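Local structure of thiamine-binding periplasmic protein (Escherichia coli, 2QRY) at residues G126-V131 / S164-G169. The protein binds thiamine, thiamine phosphate and thiamine diphosphate with high affinity in the periplasm and serves thiamine import as part of the ThiBPQ ABC transporter. Numbering follows the deposited sequence.
Sequences GYFAFV and STPGLG. With TPS (thiamin phosphate), chain E.
Phe128 reaches from strand 121-133 to the first turn of helix 165-178; the axes of the segments 126-131 and 165-169 approach to 9.2 Å at 77°. The nearest CA atoms, those of Phe128 and Pro166, are 6.7 Å apart. The fold is the type 2 periplasmic-binding fold, and the turn, with Ser164 as N-cap, is a helix N-terminus turned to the phosphate end of thiamin phosphate. One aromatic ring makes the whole contact; no hydrogen bond joins the segments. With CG beside the backbone N (chi1 -57°) and anti to the carbonyl carbon, the Phe128 ring extends from the strand to the helix backbone. CE1 lies 3.4 Å from Pro166 CA, and the proline side chain crosses the phenylalanine at about a right angle. Across the ring, CE2 comes equally near, 3.4 Å, to Gly169 CA. The glycine makes this fit possible, since a CB there would run into CE2. Pro166 O lies over one ring face, whereas Thr165 O and Gly169 CA approach obliquely. An alanine in place of Phe128 would probably open a gap against Pro166 and Gly169 and leave Tyr218, a thiamine-binding residue whose ring plane lies at about 50° to that of Phe128, without this ring against it. The same helical turn serves the ligand. Ser164 OG, whose modelled place is less sure, is close enough to donate to phosphate O1 and to accept the capping bond from Gly167 N. Gly63 N, Trp200 N and Ser221 OG also bond to the ligand. The helix dipole would be expected to favour the anionic phosphate at this end. Beside it, Thr165 OG1 stands 3.0 Å from the ligand's O7.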
# COMPACT_ATOMS: atom_id res chain seq x y z
N GLY A 126 -6.45 0.79 -3.47
CA GLY A 126 -6.10 0.01 -4.64
C GLY A 126 -6.28 -1.48 -4.40
O GLY A 126 -6.82 -1.90 -3.37
N TYR A 127 -5.81 -2.27 -5.35
CA TYR A 127 -5.93 -3.71 -5.25
C TYR A 127 -4.60 -4.37 -5.60
O TYR A 127 -4.03 -4.12 -6.65
CB TYR A 127 -7.02 -4.20 -6.20
CG TYR A 127 -8.34 -3.52 -5.96
CD1 TYR A 127 -9.21 -3.97 -4.97
CD2 TYR A 127 -8.72 -2.39 -6.71
CE1 TYR A 127 -10.43 -3.32 -4.72
CE2 TYR A 127 -9.92 -1.74 -6.46
CZ TYR A 127 -10.77 -2.21 -5.47
OH TYR A 127 -11.97 -1.57 -5.22
N PHE A 128 -4.12 -5.22 -4.69
CA PHE A 128 -2.87 -5.92 -4.92
C PHE A 128 -3.06 -6.90 -6.07
O PHE A 128 -4.10 -7.54 -6.19
CB PHE A 128 -2.44 -6.68 -3.66
CG PHE A 128 -2.29 -5.82 -2.45
CD1 PHE A 128 -1.36 -4.78 -2.43
CD2 PHE A 128 -3.08 -6.04 -1.32
CE1 PHE A 128 -1.22 -3.97 -1.31
CE2 PHE A 128 -2.95 -5.24 -0.20
CZ PHE A 128 -2.02 -4.20 -0.18
N ALA A 129 -2.04 -7.00 -6.91
CA ALA A 129 -2.09 -7.90 -8.04
C ALA A 129 -0.68 -8.16 -8.56
O ALA A 129 0.23 -7.37 -8.33
CB ALA A 129 -2.94 -7.29 -9.14
N PHE A 130 -0.51 -9.29 -9.24
CA PHE A 130 0.78 -9.61 -9.81
C PHE A 130 0.91 -8.98 -11.18
O PHE A 130 0.05 -9.17 -12.04
CB PHE A 130 0.98 -11.12 -9.91
CG PHE A 130 1.27 -11.78 -8.59
CD1 PHE A 130 0.24 -12.25 -7.79
CD2 PHE A 130 2.58 -11.92 -8.16
CE1 PHE A 130 0.52 -12.86 -6.57
CE2 PHE A 130 2.86 -12.54 -6.94
CZ PHE A 130 1.82 -13.01 -6.14
N VAL A 131 1.97 -8.21 -11.37
CA VAL A 131 2.23 -7.55 -12.65
C VAL A 131 3.24 -8.34 -13.46
O VAL A 131 4.16 -8.94 -12.90
CB VAL A 131 2.77 -6.13 -12.44
CG1 VAL A 131 3.29 -5.57 -13.75
CG2 VAL A 131 1.68 -5.24 -11.88
N SER A 164 6.46 -4.65 4.58
CA SER A 164 5.69 -4.02 3.51
C SER A 164 4.18 -4.28 3.49
O SER A 164 3.73 -5.42 3.63
CB SER A 164 6.29 -4.46 2.15
OG SER A 164 5.44 -4.19 1.05
N THR A 165 3.38 -3.23 3.30
CA THR A 165 1.94 -3.41 3.24
C THR A 165 1.55 -4.32 2.07
O THR A 165 0.67 -5.18 2.22
CB THR A 165 1.17 -2.06 3.18
OG1 THR A 165 1.79 -1.17 2.25
CG2 THR A 165 1.16 -1.41 4.56
N PRO A 166 2.18 -4.14 0.89
CA PRO A 166 1.84 -5.01 -0.25
C PRO A 166 2.21 -6.45 0.12
O PRO A 166 1.59 -7.41 -0.32
CB PRO A 166 2.72 -4.48 -1.37
CG PRO A 166 2.85 -3.03 -1.04
CD PRO A 166 3.05 -3.04 0.46
N GLY A 167 3.26 -6.57 0.94
CA GLY A 167 3.70 -7.88 1.37
C GLY A 167 2.67 -8.48 2.31
O GLY A 167 2.31 -9.65 2.18
N LEU A 168 2.19 -7.65 3.24
CA LEU A 168 1.17 -8.06 4.20
C LEU A 168 -0.07 -8.40 3.38
O LEU A 168 -0.79 -9.36 3.69
CB LEU A 168 0.85 -6.92 5.16
CG LEU A 168 0.48 -7.25 6.61
CD1 LEU A 168 -0.41 -6.12 7.13
CD2 LEU A 168 -0.22 -8.60 6.72
N GLY A 169 -0.31 -7.61 2.34
CA GLY A 169 -1.45 -7.83 1.46
C GLY A 169 -1.43 -9.22 0.85
O GLY A 169 -2.44 -9.93 0.90
CM2 TPS E . 4.28 1.75 -10.77
N3 TPS E . 2.56 1.74 -4.43
C2 TPS E . 3.75 1.21 -4.67
S1 TPS E . 4.29 0.67 -3.13
C5 TPS E . 2.89 1.18 -2.18
C4 TPS E . 2.08 1.74 -3.15
CM4 TPS E . 0.72 2.33 -2.79
C6 TPS E . 2.75 0.96 -0.71
C7 TPS E . 4.12 0.37 -0.37
O7 TPS E . 4.28 0.01 0.99
N1A TPS E . 2.68 1.06 -9.04
C2A TPS E . 3.63 1.92 -9.42
N3A TPS E . 4.02 2.91 -8.62
C4A TPS E . 3.47 3.10 -7.40
N4A TPS E . 3.90 4.13 -6.60
C5A TPS E . 2.45 2.20 -6.96
C6A TPS E . 2.08 1.17 -7.84
C7A TPS E . 1.76 2.32 -5.58
P1 TPS E . 5.77 -0.58 1.14
O1 TPS E . 5.98 -1.73 0.11
O2 TPS E . 6.07 -1.05 2.62
O3 TPS E . 6.77 0.55 0.79